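Local coordinates for protein polyhedrin (Orgyia pseudotsugata cypovirus 5, PDB 5A8U) that forms the crystalline matrix of viral occlusion bodies, the polyhedra that protect virus particles from the outside environment until insect larvae ingest them, at residues M69-D72 with R76-W79; V32-K37 with G56-Q61; V43-W48 with E235-P240. All blocks are in the same frame, centred on the assembly; numbering follows the deposited sequence.

Contact 1 (M69-D72 with R76-W79); sequences MNPD and RIEW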
loop_
_atom_site.group_PDB
_atom_site.type_symbol
_atom_site.label_atom_id
_atom_site.label_comp_id
_atom_site.label_asym_id
_atom_site.label_seq_id
_atom_site.Cartn_x
_atom_site.Cartn_y
_atom_site.Cartn_z
ATOM N N MET A 69 5.882 12.015 -0.490
ATOM C CA MET A 69 5.761 11.712 0.936
ATOM C C MET A 69 6.447 12.795 1.760
ATOM O O MET A 69 5.924 13.236 2.781
ATOM C CB MET A 69 6.392 10.346 1.236
ATOM C CG MET A 69 6.132 9.817 2.651
ATOM S SD MET A 69 4.397 9.361 2.918
ATOM C CE MET A 69 4.221 8.059 1.703
ATOM N N ASN A 70 7.629 13.203 1.315
ATOM C CA ASN A 70 8.419 14.209 2.016
ATOM C C ASN A 70 8.900 15.282 1.056
ATOM O O ASN A 70 9.986 15.178 0.495
ATOM C CB ASN A 70 9.612 13.535 2.680
ATOM C CG ASN A 70 9.177 12.509 3.690
ATOM O OD1 ASN A 70 8.434 12.840 4.616
ATOM N ND2 ASN A 70 9.607 11.256 3.513
ATOM N N PRO A 71 8.069 16.311 0.840
ATOM C CA PRO A 71 8.472 17.460 0.017
ATOM C C PRO A 71 9.605 18.218 0.677
ATOM O O PRO A 71 9.872 18.019 1.866
ATOM C CB PRO A 71 7.214 18.340 0.006
ATOM C CG PRO A 71 6.076 17.412 0.389
ATOM C CD PRO A 71 6.693 16.437 1.350
ATOM N N ASP A 72 10.275 19.077 -0.077
ATOM C CA ASP A 72 11.327 19.861 0.542
ATOM C C ASP A 72 10.693 21.036 1.302
ATOM O O ASP A 72 9.466 21.144 1.398
ATOM C CB ASP A 72 12.380 20.328 -0.486
ATOM C CG ASP A 72 11.856 21.383 -1.441
ATOM O OD1 ASP A 72 10.743 21.920 -1.227
ATOM O OD2 ASP A 72 12.584 21.707 -2.412
ATOM N N ARG A 76 8.074 21.346 -2.547
ATOM C CA ARG A 76 8.305 20.740 -3.858
ATOM C C ARG A 76 8.534 19.235 -3.738
ATOM O O ARG A 76 9.220 18.779 -2.822
ATOM C CB ARG A 76 9.511 21.393 -4.525
ATOM C CG ARG A 76 9.268 22.834 -4.959
ATOM C CD ARG A 76 10.461 23.344 -5.738
ATOM N NE ARG A 76 11.672 23.228 -4.941
ATOM C CZ ARG A 76 12.868 23.656 -5.324
ATOM N NH1 ARG A 76 13.026 24.241 -6.511
ATOM N NH2 ARG A 76 13.905 23.511 -4.508
ATOM N N ILE A 77 7.965 18.468 -4.663
ATOM C CA ILE A 77 8.163 17.018 -4.641
ATOM C C ILE A 77 9.164 16.555 -5.688
ATOM O O ILE A 77 9.462 15.366 -5.773
ATOM C CB ILE A 77 6.853 16.221 -4.797
ATOM C CG1 ILE A 77 6.243 16.434 -6.179
ATOM C CG2 ILE A 77 5.877 16.606 -3.702
ATOM C CD1 ILE A 77 5.024 15.562 -6.440
ATOM N N GLU A 78 9.669 17.493 -6.485
ATOM C CA GLU A 78 10.749 17.216 -7.429
ATOM C C GLU A 78 11.677 18.420 -7.486
ATOM O O GLU A 78 11.264 19.550 -7.210
ATOM C CB GLU A 78 10.200 16.961 -8.834
ATOM C CG GLU A 78 9.351 15.716 -8.974
ATOM C CD GLU A 78 9.097 15.357 -10.425
ATOM O OE1 GLU A 78 9.036 16.288 -11.253
ATOM O OE2 GLU A 78 8.979 14.146 -10.730
ATOM N N TRP A 79 12.933 18.184 -7.848
ATOM C CA TRP A 79 13.880 19.271 -8.066
ATOM C C TRP A 79 14.170 19.406 -9.558
ATOM O O TRP A 79 14.173 18.413 -10.295
ATOM C CB TRP A 79 15.177 19.028 -7.299
ATOM C CG TRP A 79 15.091 19.344 -5.823
ATOM C CD1 TRP A 79 14.178 20.155 -5.207
ATOM C CD2 TRP A 79 15.947 18.846 -4.794
ATOM N NE1 TRP A 79 14.412 20.187 -3.855
ATOM C CE2 TRP A 79 15.500 19.404 -3.575
ATOM C CE3 TRP A 79 17.040 17.971 -4.775
ATOM C CZ2 TRP A 79 16.111 19.118 -2.349
ATOM C CZ3 TRP A 79 17.658 17.699 -3.562
ATOM C CH2 TRP A 79 17.183 18.267 -2.359
#
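Two torsions bring the Asp72 carboxylate to the edge of the Arg76 guanidinium, their planes 39° apart: the carboxylate swings between its own backbone N and carbonyl carbon (chi1 70°), and the Arg76 chain folds at chi3 (-57°), turning its guanidinium back toward it. Arg76 NE and NH2 converge side-on on a single oxygen, each 3.1 Å from Asp72 OD2, NE taking the syn lone pair and NH2 arriving nearly in line with the C-O bond. On the anti side of the same oxygen, Trp79 NE1 donates at 2.8 Å, with OD2 lying in the indole plane. Trp79 CD1 sits over the rim of one guanidinium face. The second oxygen serves the backbone: Arg76 N reaches Asp72 OD1 (3.0 Å) from above the carboxylate plane, and His74 N also bonds to it, forming an Asx turn. Asp72 N returns a bond to Arg76 O at 3.0 Å, closing the loop. Nearby, Pro71 CG rests on Ile77 CG2 (4.2 Å), and Ile77 packs on its counterparts in both neighbouring subunits, consistent with a place near the axis where the three subunits meet. With three N-H donors on OD2 and two on OD1, Asp72 is probably held ionised and its rotation fixed.

Contact 2 (V32-K37 with G56-Q61); sequences VTVVLK and GSLNRQ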
loop_
_atom_site.group_PDB
_atom_site.type_symbol
_atom_site.label_atom_id
_atom_site.label_comp_id
_atom_site.label_asym_id
_atom_site.label_seq_id
_atom_site.Cartn_x
_atom_site.Cartn_y
_atom_site.Cartn_z
ATOM N N VAL A 32 11.163 -2.225 11.301
ATOM C CA VAL A 32 12.095 -2.211 10.192
ATOM C C VAL A 32 12.206 -0.760 9.772
ATOM O O VAL A 32 11.195 -0.095 9.552
ATOM C CB VAL A 32 11.590 -3.074 9.028
ATOM C CG1 VAL A 32 12.559 -2.999 7.861
ATOM C CG2 VAL A 32 11.443 -4.526 9.512
ATOM N N THR A 33 13.434 -0.258 9.705
ATOM C CA THR A 33 13.672 1.115 9.308
ATOM C C THR A 33 14.625 1.128 8.115
ATOM O O THR A 33 15.644 0.420 8.085
ATOM C CB THR A 33 14.233 1.957 10.464
ATOM O OG1 THR A 33 13.368 1.819 11.598
ATOM C CG2 THR A 33 14.297 3.456 10.087
ATOM N N VAL A 34 14.243 1.882 7.099
ATOM C CA VAL A 34 15.148 2.154 5.998
ATOM C C VAL A 34 15.574 3.601 6.115
ATOM O O VAL A 34 14.733 4.505 6.173
ATOM C CB VAL A 34 14.462 1.936 4.642
ATOM C CG1 VAL A 34 15.239 2.640 3.491
ATOM C CG2 VAL A 34 14.293 0.459 4.395
ATOM N N VAL A 35 16.882 3.817 6.189
ATOM C CA VAL A 35 17.405 5.172 6.264
ATOM C C VAL A 35 18.201 5.467 5.011
ATOM O O VAL A 35 19.220 4.832 4.762
ATOM C CB VAL A 35 18.317 5.379 7.474
ATOM C CG1 VAL A 35 18.734 6.844 7.559
ATOM C CG2 VAL A 35 17.595 4.997 8.748
ATOM N N LEU A 36 17.731 6.416 4.218
ATOM C CA LEU A 36 18.402 6.746 2.960
ATOM C C LEU A 36 19.294 7.950 3.151
ATOM O O LEU A 36 18.893 8.905 3.806
ATOM C CB LEU A 36 17.371 7.045 1.884
ATOM C CG LEU A 36 16.487 5.825 1.607
ATOM C CD1 LEU A 36 15.250 6.230 0.837
ATOM C CD2 LEU A 36 17.284 4.788 0.817
ATOM N N LYS A 37 20.500 7.906 2.586
ATOM C CA LYS A 37 21.455 8.983 2.820
ATOM C C LYS A 37 21.759 9.721 1.526
ATOM O O LYS A 37 21.962 9.083 0.482
ATOM C CB LYS A 37 22.745 8.411 3.403
ATOM C CG LYS A 37 22.496 7.494 4.608
ATOM C CD LYS A 37 23.795 7.282 5.371
ATOM C CE LYS A 37 24.228 8.583 6.022
ATOM N NZ LYS A 37 25.444 8.400 6.864
ATOM N N GLY A 56 7.517 -4.890 2.826
ATOM C CA GLY A 56 7.314 -3.597 2.211
ATOM C C GLY A 56 8.291 -3.407 1.072
ATOM O O GLY A 56 9.061 -4.317 0.742
ATOM N N SER A 57 8.241 -2.224 0.472
ATOM C CA SER A 57 9.068 -1.921 -0.676
ATOM C C SER A 57 9.159 -0.412 -0.850
ATOM O O SER A 57 8.345 0.333 -0.310
ATOM C CB SER A 57 8.486 -2.565 -1.950
ATOM O OG SER A 57 7.315 -1.882 -2.403
ATOM N N LEU A 58 10.149 0.035 -1.611
ATOM C CA LEU A 58 10.207 1.435 -2.002
ATOM C C LEU A 58 10.588 1.497 -3.471
ATOM O O LEU A 58 11.622 0.948 -3.864
ATOM C CB LEU A 58 11.260 2.192 -1.194
ATOM C CG LEU A 58 11.038 2.297 0.309
ATOM C CD1 LEU A 58 12.303 2.847 0.955
ATOM C CD2 LEU A 58 9.830 3.187 0.610
ATOM N N ASN A 59 9.767 2.145 -4.291
ATOM C CA ASN A 59 10.184 2.377 -5.672
ATOM C C ASN A 59 10.987 3.675 -5.816
ATOM O O ASN A 59 11.256 4.365 -4.814
ATOM C CB ASN A 59 9.002 2.308 -6.649
ATOM C CG ASN A 59 7.965 3.384 -6.405
ATOM O OD1 ASN A 59 8.173 4.312 -5.605
ATOM N ND2 ASN A 59 6.841 3.282 -7.120
ATOM N N ARG A 60 11.403 4.022 -7.037
ATOM C CA ARG A 60 12.294 5.184 -7.161
ATOM C C ARG A 60 11.634 6.472 -6.675
ATOM O O ARG A 60 12.309 7.350 -6.117
ATOM C CB ARG A 60 12.848 5.368 -8.593
ATOM C CG ARG A 60 14.093 4.520 -8.919
ATOM C CD ARG A 60 15.221 4.574 -7.839
ATOM N NE ARG A 60 16.071 5.773 -7.871
ATOM C CZ ARG A 60 17.173 5.912 -7.127
ATOM N NH1 ARG A 60 17.552 4.925 -6.319
ATOM N NH2 ARG A 60 17.915 7.018 -7.196
ATOM N N GLN A 61 10.319 6.574 -6.832
ATOM C CA GLN A 61 9.624 7.784 -6.388
ATOM C C GLN A 61 9.799 8.039 -4.891
ATOM O O GLN A 61 9.817 9.188 -4.459
ATOM C CB GLN A 61 8.133 7.720 -6.728
ATOM C CG GLN A 61 7.832 8.029 -8.191
ATOM C CD GLN A 61 7.811 6.802 -9.090
ATOM O OE1 GLN A 61 8.387 5.772 -8.748
ATOM N NE2 GLN A 61 7.179 6.926 -10.267
#
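Leu58 pushes its CD1 methyl against CG1 of Val34, the two side chains reaching toward each other tip to tip at 3.9 Å between those carbons. In Val34 the touching branch is the one anti to the backbone N (chi1 162°), while CG2 stands beside that nitrogen. Leu36, two residues further along the strand and on the same face, offers its CD1 to Leu58 CD1 at a looser 4.5 Å, so one leucine methyl serves both neighbours. No hydrogen bond crosses here, and the nearest alpha carbons, those of Val34 and Leu58, are 9.4 Å apart. This is the spacing of two sheets packed face to face in a β-sandwich: 30-37 lies inside the six-stranded antiparallel sheet, and 53-58 borders the three-stranded one. Other large side chains close round the pair: Val34 also packs on Met110, Phe112 and Ile190, and Leu58 on Tyr46. Just past Leu58 the chain leaves the sandwich. Asn59 takes the N-cap position of the short helix 60-63; its ND2 bonds to Thr222 O and Gln61 NE2 to Ser224 O, both acceptors belonging to the third subunit, whereas Arg60 stays with Asp106 of its own chain.

Contact 3 (V43-W48 with E235-P240); sequences VQVYNW and ENFFQP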
loop_
_atom_site.group_PDB
_atom_site.type_symbol
_atom_site.label_atom_id
_atom_site.label_comp_id
_atom_site.label_asym_id
_atom_site.label_seq_id
_atom_site.Cartn_x
_atom_site.Cartn_y
_atom_site.Cartn_z
ATOM N N VAL A 43 18.930 12.846 5.668
ATOM C CA VAL A 43 18.558 11.434 5.774
ATOM C C VAL A 43 17.049 11.316 5.657
ATOM O O VAL A 43 16.309 12.113 6.252
ATOM C CB VAL A 43 19.104 10.735 7.063
ATOM C CG1 VAL A 43 20.626 10.601 6.995
ATOM C CG2 VAL A 43 18.669 11.463 8.336
ATOM N N GLN A 44 16.596 10.359 4.848
ATOM C CA GLN A 44 15.167 10.110 4.725
ATOM C C GLN A 44 14.856 8.788 5.386
ATOM O O GLN A 44 15.483 7.772 5.079
ATOM C CB GLN A 44 14.713 10.093 3.258
ATOM C CG GLN A 44 13.185 9.997 3.125
ATOM C CD GLN A 44 12.690 10.260 1.709
ATOM O OE1 GLN A 44 11.543 10.683 1.528
ATOM N NE2 GLN A 44 13.539 10.010 0.701
ATOM N N VAL A 45 13.867 8.811 6.275
ATOM C CA VAL A 45 13.527 7.678 7.124
ATOM C C VAL A 45 12.174 7.101 6.740
ATOM O O VAL A 45 11.203 7.835 6.553
ATOM C CB VAL A 45 13.434 8.133 8.590
ATOM C CG1 VAL A 45 12.996 6.968 9.523
ATOM C CG2 VAL A 45 14.780 8.761 9.033
ATOM N N TYR A 46 12.124 5.782 6.628
ATOM C CA TYR A 46 10.869 5.050 6.548
ATOM C C TYR A 46 10.911 3.979 7.617
ATOM O O TYR A 46 11.858 3.196 7.667
ATOM C CB TYR A 46 10.734 4.364 5.184
ATOM C CG TYR A 46 10.576 5.318 4.020
ATOM C CD1 TYR A 46 9.317 5.801 3.664
ATOM C CD2 TYR A 46 11.682 5.740 3.291
ATOM C CE1 TYR A 46 9.174 6.685 2.591
ATOM C CE2 TYR A 46 11.548 6.609 2.233
ATOM C CZ TYR A 46 10.297 7.089 1.899
ATOM O OH TYR A 46 10.155 7.951 0.833
ATOM N N ASN A 47 9.892 3.956 8.474
ATOM C CA ASN A 47 9.795 3.015 9.586
ATOM C C ASN A 47 8.478 2.232 9.541
ATOM O O ASN A 47 7.400 2.809 9.636
ATOM C CB ASN A 47 9.981 3.753 10.926
ATOM C CG ASN A 47 9.601 2.902 12.135
ATOM O OD1 ASN A 47 8.632 3.199 12.825
ATOM N ND2 ASN A 47 10.352 1.828 12.377
ATOM N N TRP A 48 8.589 0.922 9.340
ATOM C CA TRP A 48 7.444 0.001 9.369
ATOM C C TRP A 48 7.393 -0.761 10.703
ATOM O O TRP A 48 8.429 -1.091 11.272
ATOM C CB TRP A 48 7.565 -1.027 8.249
ATOM C CG TRP A 48 7.486 -0.531 6.832
ATOM C CD1 TRP A 48 6.402 -0.594 5.999
ATOM C CD2 TRP A 48 8.561 0.009 6.050
ATOM N NE1 TRP A 48 6.732 -0.098 4.754
ATOM C CE2 TRP A 48 8.048 0.286 4.767
ATOM C CE3 TRP A 48 9.899 0.310 6.320
ATOM C CZ2 TRP A 48 8.835 0.842 3.754
ATOM C CZ3 TRP A 48 10.679 0.856 5.310
ATOM C CH2 TRP A 48 10.145 1.115 4.046
ATOM N N GLU A 235 18.475 12.422 17.543
ATOM C CA GLU A 235 17.978 12.976 18.799
ATOM C C GLU A 235 16.467 13.139 18.835
ATOM O O GLU A 235 15.865 12.970 19.883
ATOM C CB GLU A 235 18.680 14.288 19.166
ATOM C CG GLU A 235 18.289 15.479 18.328
ATOM C CD GLU A 235 19.122 16.709 18.685
ATOM O OE1 GLU A 235 20.277 16.529 19.124
ATOM O OE2 GLU A 235 18.614 17.845 18.547
ATOM N N ASN A 236 15.851 13.440 17.696
ATOM C CA ASN A 236 14.416 13.709 17.676
ATOM C C ASN A 236 13.490 12.561 17.270
ATOM O O ASN A 236 12.298 12.604 17.555
ATOM C CB ASN A 236 14.108 14.984 16.871
ATOM C CG ASN A 236 14.607 16.233 17.583
ATOM O OD1 ASN A 236 14.841 16.215 18.806
ATOM N ND2 ASN A 236 14.787 17.317 16.833
ATOM N N PHE A 237 14.039 11.534 16.637
ATOM C CA PHE A 237 13.246 10.372 16.272
ATOM C C PHE A 237 13.782 9.079 16.897
ATOM O O PHE A 237 13.094 8.456 17.710
ATOM C CB PHE A 237 13.119 10.217 14.737
ATOM C CG PHE A 237 12.357 8.986 14.340
ATOM C CD1 PHE A 237 10.991 8.904 14.583
ATOM C CD2 PHE A 237 13.003 7.888 13.799
ATOM C CE1 PHE A 237 10.270 7.759 14.257
ATOM C CE2 PHE A 237 12.288 6.724 13.465
ATOM C CZ PHE A 237 10.925 6.656 13.706
ATOM N N PHE A 238 14.986 8.657 16.515
ATOM C CA PHE A 238 15.458 7.332 16.938
ATOM C C PHE A 238 15.624 7.183 18.431
ATOM O O PHE A 238 15.132 6.228 19.031
ATOM C CB PHE A 238 16.771 6.957 16.246
ATOM C CG PHE A 238 16.604 6.687 14.788
ATOM C CD1 PHE A 238 16.129 5.453 14.352
ATOM C CD2 PHE A 238 16.856 7.675 13.846
ATOM C CE1 PHE A 238 15.939 5.206 13.005
ATOM C CE2 PHE A 238 16.668 7.427 12.487
ATOM C CZ PHE A 238 16.215 6.191 12.070
ATOM N N GLN A 239 16.333 8.116 19.045
ATOM C CA GLN A 239 16.553 7.978 20.481
ATOM C C GLN A 239 15.275 7.902 21.318
ATOM O O GLN A 239 15.103 6.961 22.086
ATOM C CB GLN A 239 17.562 9.010 20.998
ATOM C CG GLN A 239 18.955 8.446 20.871
ATOM C CD GLN A 239 20.056 9.397 21.247
ATOM O OE1 GLN A 239 19.819 10.577 21.537
ATOM N NE2 GLN A 239 21.293 8.891 21.225
ATOM N N PRO A 240 14.354 8.860 21.147
ATOM C CA PRO A 240 13.120 8.806 21.945
ATOM C C PRO A 240 12.244 7.570 21.680
ATOM O O PRO A 240 11.521 7.152 22.586
ATOM C CB PRO A 240 12.375 10.081 21.535
ATOM C CG PRO A 240 13.442 10.989 20.973
ATOM C CD PRO A 240 14.465 10.095 20.348
#
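The rings of Phe237 and Phe238 both receive Val45, which comes obliquely to each, and they meet one another edge over face: Phe237 CD2 stands 3.7 Å above the Phe238 plane, over the ring centre, and Phe238 CE2 lies in plane at the edge of Phe237. Adjacent in sequence, the two rings reach the strand by different torsions. Phe237 holds CG anti to its backbone N (chi1 177°), and its side chain leaves the backbone toward the strand; Phe238 has CG beside the backbone N (chi1 -70°), and its ring bends in toward the same valine. Both branches of Val45 are used. CG1 is 4.0 Å from Phe237 CE2 and 4.2 Å from Phe238 CZ, whereas CG2 meets Phe238 CE2, also at 4.2 Å. Further along the strand, Asn47 CB lies 4.1 Å from Phe237 CZ. Phe237 is further stacked on Phe223 of the adjoining strand. The helix opens into a wider π-type turn at 235-238 and is kinked at Pro240; the axes of 235-240 and 43-48 approach to 11.6 Å, inclined by 35°. Helix 230-241 packs on one face of the six-stranded sheet, over strands 30-37, 43-50 and 223-227, while Tyr46 and Trp48, on the other face, pack on Leu58 of the three-stranded sheet. The second subunit reaches the same helix, its Arg92 NH1 donating to Asn236 O. No hydrogen bond joins 43-48 to 235-240, where carbon meets carbon, but one residue on, Arg241 NH1 ties the same helix to the strand through Asn47 OD1. With ND2 bonded to Thr33 OG1 and Asn31 OD1 of the neighbouring strand, the buried Asn47 amide is satisfied at both ends within an otherwise apolar interface.

In the fold
Strand 43-50 ties the three contacts together. Its backbone pairs with strand 30-37, Val34 N to Tyr46 O and Leu36 N to Gln44 O both at 2.8 Å. Contacts 2 and 3, with centres 13 Å apart, use different sides of this pair: Val34 and Leu36 point to the three-stranded sheet, Val45 and Asn47 to helix 230-241. Contact 1, whose centre is about 18 Å from that of contact 3, is joined to the strand by Asn70 ND2 and Gln44 OE1, 2.8 Å apart. Contacts 1 and 2 do not touch within the chain, their nearest atoms being about 6 Å apart, yet the loop of one and the helix start of the other meet across subunits: Gln61 NE2 bonds to Met69 O of the third subunit.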